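Local coordinates for putative transcription protein (Pseudomonas aeruginosa PAO1, PDB 4GCV), which probably binds DNA as an HxlR-type helix-turn-helix transcriptional regulator, and is a putative sensor of oxidative stress, at the interface of chains A and B. Sequence-based numbering; all coordinates share one arbitrary frame. Chains: chain A/B, Putative transcription protein.

Contact 1: the interface of chains A and B. Residues chain A 27, 30-31, 45, 111; chain B 142, 155-156.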
# COMPACT_ATOMS: atom_id res chain seq x y z
N LEU A 27 -4.36 -9.04 -7.03
CA LEU A 27 -4.89 -9.77 -8.18
C LEU A 27 -6.42 -9.75 -8.19
O LEU A 27 -7.01 -9.50 -9.21
CB LEU A 27 -4.36 -11.22 -8.25
CG LEU A 27 -2.85 -11.42 -8.45
CD1 LEU A 27 -2.48 -12.94 -8.54
CD2 LEU A 27 -2.32 -10.70 -9.64
N ARG A 30 -7.86 -6.12 -8.99
CA ARG A 30 -7.66 -5.74 -10.37
C ARG A 30 -8.70 -6.41 -11.24
O ARG A 30 -9.21 -5.80 -12.18
CB ARG A 30 -6.26 -6.15 -10.81
CG ARG A 30 -6.05 -6.13 -12.29
CD ARG A 30 -4.59 -6.45 -12.64
NE ARG A 30 -4.40 -6.22 -14.07
CZ ARG A 30 -4.50 -7.16 -15.00
NH1 ARG A 30 -4.79 -8.42 -14.67
NH2 ARG A 30 -4.32 -6.84 -16.27
N ASP A 31 -9.02 -7.67 -10.92
CA ASP A 31 -10.08 -8.37 -11.63
C ASP A 31 -11.46 -7.75 -11.41
O ASP A 31 -12.26 -7.68 -12.34
CB ASP A 31 -10.13 -9.85 -11.25
CG ASP A 31 -9.14 -10.68 -12.05
OD1 ASP A 31 -8.41 -10.10 -12.87
OD2 ASP A 31 -9.10 -11.92 -11.87
N SER A 45 -9.98 -17.33 -13.51
CA SER A 45 -9.11 -16.32 -14.07
C SER A 45 -7.83 -16.25 -13.28
O SER A 45 -6.75 -16.14 -13.87
CB SER A 45 -9.80 -14.98 -14.14
OG SER A 45 -8.96 -13.94 -13.62
N VAL A 111 5.65 -8.64 -13.53
CA VAL A 111 4.53 -7.72 -13.37
C VAL A 111 5.06 -6.30 -13.54
O VAL A 111 6.04 -5.92 -12.91
CB VAL A 111 3.92 -7.77 -11.96
CG1 VAL A 111 2.60 -6.94 -11.87
CG2 VAL A 111 3.70 -9.18 -11.53
N VAL B 142 -1.47 -2.22 -14.76
CA VAL B 142 -0.66 -3.33 -14.34
C VAL B 142 -0.76 -4.42 -15.41
O VAL B 142 -1.86 -4.77 -15.83
CB VAL B 142 -1.13 -3.82 -12.95
CG1 VAL B 142 -0.62 -5.21 -12.60
CG2 VAL B 142 -0.74 -2.81 -11.88
N ARG B 155 -3.04 -14.80 -15.08
CA ARG B 155 -3.52 -14.02 -13.94
C ARG B 155 -3.72 -12.54 -14.28
O ARG B 155 -4.54 -11.87 -13.62
CB ARG B 155 -2.63 -14.21 -12.72
CG ARG B 155 -2.73 -15.61 -12.22
CD ARG B 155 -1.75 -15.94 -11.09
NE ARG B 155 -2.30 -17.10 -10.41
CZ ARG B 155 -1.62 -18.06 -9.81
NH1 ARG B 155 -0.30 -18.04 -9.76
NH2 ARG B 155 -2.29 -19.06 -9.24
N LEU B 156 -3.07 -12.09 -15.34
CA LEU B 156 -3.06 -10.68 -15.73
C LEU B 156 -3.73 -10.42 -17.08
O LEU B 156 -4.54 -11.26 -17.54
CB LEU B 156 -1.62 -10.15 -15.74
CG LEU B 156 -0.92 -10.14 -14.37
CD1 LEU B 156 0.53 -9.60 -14.49
CD2 LEU B 156 -1.73 -9.36 -13.31
O HOH W 1 -5.10 -9.84 -11.74
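A:Arg30 of helix 23-33 lies against B:Val142 and B:Leu156 of the partner chain. The helix belongs to the HxlR-type helix-turn-helix region, and the contact is part of a two-fold interface that probably makes the homodimer. The A:Arg30 chain is extended from CG to NE, with CG anti to the backbone N (chi1 165°), and this carries the guanidinium away from its helix to the partner. A:Arg30 NH2 makes a weak, bent hydrogen bond of 3.2 Å to the backbone O of B:Val142. A:Arg30 NH1 points to a water 3.3 Å away, which sits in the guanidinium plane. The same water is 2.8 Å from the backbone O of B:Arg155 and 3.2 Å from the backbone O of A:Leu27.

B:Leu156, the last modelled residue of its chain, crosses A:Arg30 at about a right angle. The B:Leu156 CD2 methyl lies 3.9 Å from A:Arg30 CZ, and also meets A:Leu27 CD2 at 4.0 Å. The other A:Leu27 methyl, CD1, touches CD of B:Arg155.

B:Val142 turns its CG1 methyl to CG1 of A:Val111, 3.7 Å away. This methyl is anti to the backbone N (chi1 164°) and also approaches A:Arg30 CD. Next to the arginine in sequence, A:Asp31 OD2 accepts a 2.7 Å hydrogen bond from A:Ser45 OG, on the syn side but tilted out of the carboxylate plane, tying helix 39-46 to helix 23-33.

Contact 2: the interface of chains A and B. Residues chain A 141-143; chain B 94, 97, 111-113.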
# COMPACT_ATOMS: atom_id res chain seq x y z
N THR A 141 6.58 13.94 2.61
CA THR A 141 6.53 13.21 3.88
C THR A 141 5.12 13.18 4.45
O THR A 141 4.29 14.03 4.11
CB THR A 141 7.53 13.86 4.91
OG1 THR A 141 7.46 13.18 6.17
CG2 THR A 141 7.21 15.33 5.11
N VAL A 142 4.84 12.19 5.29
CA VAL A 142 3.58 12.14 6.04
C VAL A 142 3.73 12.98 7.29
O VAL A 142 4.68 12.75 8.05
CB VAL A 142 3.17 10.69 6.42
CG1 VAL A 142 1.91 10.69 7.28
CG2 VAL A 142 2.94 9.89 5.14
N GLN A 143 2.84 13.96 7.50
CA GLN A 143 2.85 14.80 8.70
C GLN A 143 1.44 15.13 9.24
O GLN A 143 0.41 14.88 8.56
CB GLN A 143 3.64 16.09 8.48
CG GLN A 143 2.88 17.21 7.83
CD GLN A 143 3.65 18.56 7.84
OE1 GLN A 143 4.80 18.61 8.26
NE2 GLN A 143 3.01 19.65 7.38
N MSE B 94 2.90 6.11 1.83
CA MSE B 94 2.51 7.43 1.34
C MSE B 94 1.26 7.28 0.50
O MSE B 94 0.34 8.11 0.53
CB MSE B 94 3.66 8.03 0.51
CG MSE B 94 4.47 8.95 1.34
SE MSE B 94 6.05 9.77 0.48
CE MSE B 94 6.34 10.96 1.94
N VAL B 97 -1.82 6.83 2.63
CA VAL B 97 -2.38 8.06 3.07
C VAL B 97 -3.12 8.90 2.03
O VAL B 97 -4.16 9.42 2.35
CB VAL B 97 -1.55 8.87 4.13
CG1 VAL B 97 -0.36 8.12 4.75
CG2 VAL B 97 -1.35 10.30 3.79
N VAL B 111 -4.16 13.82 8.98
CA VAL B 111 -2.88 13.32 8.47
C VAL B 111 -2.71 13.78 7.02
O VAL B 111 -3.63 13.70 6.22
CB VAL B 111 -2.81 11.77 8.55
CG1 VAL B 111 -1.50 11.26 8.08
CG2 VAL B 111 -3.05 11.29 9.99
N GLN B 112 -1.51 14.25 6.66
CA GLN B 112 -1.29 14.77 5.32
C GLN B 112 0.04 14.32 4.73
O GLN B 112 1.07 14.29 5.42
CB GLN B 112 -1.27 16.28 5.35
CG GLN B 112 -2.58 16.89 5.66
CD GLN B 112 -2.56 18.39 5.56
OE1 GLN B 112 -1.54 19.03 5.84
NE2 GLN B 112 -3.70 18.97 5.19
N LEU B 113 -0.01 14.01 3.44
CA LEU B 113 1.17 13.86 2.63
C LEU B 113 1.51 15.25 2.10
O LEU B 113 0.68 15.84 1.37
CB LEU B 113 0.85 12.84 1.52
CG LEU B 113 1.89 12.36 0.51
CD1 LEU B 113 3.05 11.64 1.21
CD2 LEU B 113 1.23 11.47 -0.56
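A:Gln143 and B:Gln112 pair through their backbones, in an antiparallel bridge between strand 140-144 of chain A and strand 111-115 of chain B. A:Gln143 N donates to B:Gln112 O at 2.7 Å, in an almost straight bond (172° at the hydrogen). B:Gln112 N returns a bond of 2.8 Å to A:Gln143 O. Both donors lie nearly along the C=O axis of their acceptors. A second antiparallel bridge joins A:Val142 with B:Leu113.

The apolar contacts centre on A:Val142, whose two methyls face different partners. CG1 is anti to the backbone N (chi1 176°) and meets B:Val111, the two-fold counterpart of the same valine pair on the other side of the interface. A:Val142 CG2 reaches tip to tip toward CG1 of B:Val97 on helix 84-101, at 3.8 Å. The B:Val97 side chain is nearly eclipsed (chi1 -11°), which suggests strain or imprecise modelling there. The selenomethionine B:Met94 also points toward A:Thr141, but its methyl is modelled too close for the detail to be trusted.

The site carries a beta-sheet from one chain into the other and seats the added strand beside a helix of the partner, which probably helps hold the dimer together.

Contact 3: the interface of chains A and B. Residues chain A 106-107, 109, 112; chain B 144-147.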
# COMPACT_ATOMS: atom_id res chain seq x y z
N GLN A 106 14.00 -3.86 -15.95
CA GLN A 106 12.80 -4.16 -16.76
C GLN A 106 12.67 -5.58 -17.37
O GLN A 106 11.60 -6.19 -17.28
CB GLN A 106 12.60 -3.10 -17.83
CG GLN A 106 11.39 -2.24 -17.60
CD GLN A 106 11.59 -1.15 -16.56
OE1 GLN A 106 12.67 -0.53 -16.49
NE2 GLN A 106 10.55 -0.88 -15.75
N GLN A 107 13.74 -6.09 -17.96
CA GLN A 107 13.69 -7.40 -18.59
C GLN A 107 13.51 -8.54 -17.60
O GLN A 107 13.02 -9.61 -17.97
CB GLN A 107 14.89 -7.63 -19.48
CG GLN A 107 14.65 -7.17 -20.91
CD GLN A 107 13.71 -8.12 -21.69
OE1 GLN A 107 13.84 -9.35 -21.62
NE2 GLN A 107 12.79 -7.53 -22.45
N GLN A 109 11.35 -8.31 -15.01
CA GLN A 109 10.04 -8.17 -14.35
C GLN A 109 8.95 -9.07 -14.96
O GLN A 109 8.85 -9.20 -16.18
CB GLN A 109 9.59 -6.73 -14.38
CG GLN A 109 10.66 -5.76 -13.99
CD GLN A 109 10.12 -4.37 -13.84
OE1 GLN A 109 10.77 -3.50 -13.27
NE2 GLN A 109 8.90 -4.17 -14.30
N GLN A 112 4.40 -5.52 -14.36
CA GLN A 112 4.93 -4.22 -14.73
C GLN A 112 3.86 -3.20 -14.62
O GLN A 112 2.70 -3.46 -14.93
CB GLN A 112 5.37 -4.25 -16.18
CG GLN A 112 6.83 -4.36 -16.41
CD GLN A 112 7.16 -4.38 -17.88
OE1 GLN A 112 6.26 -4.43 -18.73
NE2 GLN A 112 8.45 -4.32 -18.20
N ALA B 144 1.49 -7.94 -17.62
CA ALA B 144 2.52 -8.95 -17.53
C ALA B 144 3.81 -8.42 -18.10
O ALA B 144 3.81 -7.73 -19.11
CB ALA B 144 2.11 -10.21 -18.24
N GLY B 145 4.91 -8.78 -17.45
CA GLY B 145 6.23 -8.32 -17.83
C GLY B 145 6.93 -9.33 -18.71
O GLY B 145 6.44 -10.44 -18.88
N PRO B 146 8.10 -8.95 -19.26
CA PRO B 146 8.91 -9.81 -20.13
C PRO B 146 9.28 -11.16 -19.51
O PRO B 146 9.31 -12.16 -20.22
CB PRO B 146 10.16 -8.98 -20.40
CG PRO B 146 9.78 -7.56 -20.06
CD PRO B 146 8.69 -7.61 -19.07
N ALA B 147 9.54 -11.19 -18.21
CA ALA B 147 9.94 -12.43 -17.52
C ALA B 147 8.75 -13.35 -17.11
O ALA B 147 8.97 -14.51 -16.72
CB ALA B 147 10.79 -12.08 -16.29
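B:Pro146 packs its ring among A:Gln107, A:Gln109 and A:Gln112, and buries 71 Å² of its surface there. The polar contact is made between backbones. B:Ala147 N donates to A:Gln109 O at 2.9 Å, with 155° at the hydrogen. The donor stands above the carbonyl plane, 41° out of it, and so does not follow a lone pair. The proline N also lies close to this oxygen but has no hydrogen to give.

The remaining contacts are of van der Waals kind, and two amide groups meet the proline ring. The A:Gln112 side chain crosses the ring at about a right angle. Its chain is extended beyond CG, which brings the amide to the CD corner of the ring, with A:Gln112 NE2 3.4 Å from B:Pro146 CD. The carbonyl end of this amide comes near CA of B:Gly145. A:Gln107 approaches the ring at its CB and CG atoms. Its chain bends at chi2 (-74°), and A:Gln107 NE2 stands 3.6 Å from B:Pro146 CB. Backbone oxygens add to the lining. A:Gln106 O lies 3.6 Å from B:Pro146 CG, and A:Gln109 O is 3.5 Å from CB of B:Ala147. A:Gln106 and A:Gln107 are engineered, each replacing a glutamate.

In the fold, the chain A residues run from 3-10 helix 106-108 into strand 111-115. The chain B residues run from the end of strand 140-144 into the segment leading to helix 150-155.

Contact 4: the interface of chains A and B. Residues chain A 85, 88; chain B 99, 102-103.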
# COMPACT_ATOMS: atom_id res chain seq x y z
N LYS A 85 -14.18 3.36 -2.28
CA LYS A 85 -12.90 3.07 -1.65
C LYS A 85 -12.04 2.06 -2.44
O LYS A 85 -10.83 2.24 -2.57
CB LYS A 85 -13.12 2.56 -0.24
CG LYS A 85 -13.20 3.62 0.82
CD LYS A 85 -13.25 2.95 2.21
CE LYS A 85 -12.85 3.91 3.35
NZ LYS A 85 -13.13 3.33 4.72
N ASP A 88 -10.69 3.76 -5.62
CA ASP A 88 -9.60 4.61 -5.18
C ASP A 88 -8.35 3.81 -4.80
O ASP A 88 -7.22 4.37 -4.73
CB ASP A 88 -10.03 5.35 -3.91
CG ASP A 88 -11.15 6.38 -4.16
OD1 ASP A 88 -11.46 6.70 -5.34
OD2 ASP A 88 -11.73 6.84 -3.14
N TRP B 99 -4.61 7.60 -0.50
CA TRP B 99 -5.84 6.83 -0.53
C TRP B 99 -6.86 7.22 0.56
O TRP B 99 -8.01 7.46 0.23
CB TRP B 99 -5.55 5.35 -0.42
CG TRP B 99 -6.78 4.55 -0.33
CD1 TRP B 99 -7.62 4.22 -1.37
CD2 TRP B 99 -7.34 3.97 0.85
NE1 TRP B 99 -8.68 3.46 -0.88
CE2 TRP B 99 -8.52 3.29 0.47
CE3 TRP B 99 -6.93 3.93 2.20
CZ2 TRP B 99 -9.30 2.59 1.40
CZ3 TRP B 99 -7.73 3.24 3.10
CH2 TRP B 99 -8.90 2.58 2.69
N ARG B 102 -8.34 10.66 0.10
CA ARG B 102 -9.16 10.79 -1.09
C ARG B 102 -10.57 11.25 -0.69
O ARG B 102 -11.19 10.67 0.22
CB ARG B 102 -9.26 9.41 -1.70
CG ARG B 102 -8.75 9.26 -3.13
CD ARG B 102 -7.91 10.39 -3.67
NE ARG B 102 -8.72 11.24 -4.53
CZ ARG B 102 -9.21 10.85 -5.70
NH1 ARG B 102 -8.96 9.62 -6.12
NH2 ARG B 102 -9.95 11.68 -6.43
N HIS B 103 -11.06 12.31 -1.33
CA HIS B 103 -12.41 12.81 -1.03
C HIS B 103 -12.53 13.50 0.32
O HIS B 103 -13.65 13.69 0.82
CB HIS B 103 -13.47 11.69 -1.06
CG HIS B 103 -13.44 10.85 -2.30
ND1 HIS B 103 -13.41 11.39 -3.57
CD2 HIS B 103 -13.43 9.50 -2.46
CE1 HIS B 103 -13.39 10.41 -4.46
NE2 HIS B 103 -13.40 9.26 -3.81
O HOH W 2 -13.91 7.13 -5.89
O HOH W 3 -10.70 6.55 -0.38
O HOH W 4 -6.82 7.34 -5.24
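OD2 of the A:Asp88 carboxylate is met by B:His103 and by a water. The imidazole NE2 of B:His103 is 3.0 Å from A:Asp88 OD2, but this oxygen stands off the ring plane. Any N-H of NE2 points better at a second water, which lies in that plane, and the direct contact is at most a bent, shared hydrogen bond. The in-plane water is 2.6 Å from the other carboxylate oxygen, A:Asp88 OD1. The first water links OD2 to the backbone O of B:Trp99.

B:Arg102 comes to the same aspartate. Bends at chi2 (15°) and chi3 fold its guanidinium back toward the carboxylate, and B:Arg102 NH1 makes a long salt bridge of 3.9 Å to A:Asp88 OD1. Its CG packs on the carboxylate. NH1 also meets a third water, in the guanidinium plane, and this water is 3.0 Å from the backbone O of A:Asp88. The nearby arginine would probably favour a charged carboxylate.

B:Trp99 presents the edge of its indole. B:Trp99 NE1 donates to the backbone O of A:Lys85 at 3.0 Å, nearly straight (175° at the hydrogen). The acceptor lies in the ring plane, while the donor is tilted 22° from the carbonyl plane. B:Trp99 CD1 touches A:Asp88 CB at 3.7 Å, and B:Trp99 CZ2 meets A:Lys85 CD.

The chain A residues lie in the short helix 84-88. In chain B, B:Trp99 is near the end of helix 84-101, and B:Arg102 and B:His103 follow directly.

Contacts 1 and 3 lie about 14 Å apart between the centres of their C-alpha atoms, as do contacts 2 and 4. Contacts 2 and 3, the most distant pair, are about 31 Å apart. Strands 111-115 and 140-144 recur in contacts 1, 2 and 3, with Val111 and Val142 in both contact 1 and contact 2, chains exchanged, and Gln112 in contacts 2 and 3. Contact 4 shares helix 84-101 of chain B with contact 2. Two-fold symmetry repeats every contact, and in each half the C-terminal segment of one chain packs on the other. This probably helps to set how the two helix-turn-helix regions stand to each other.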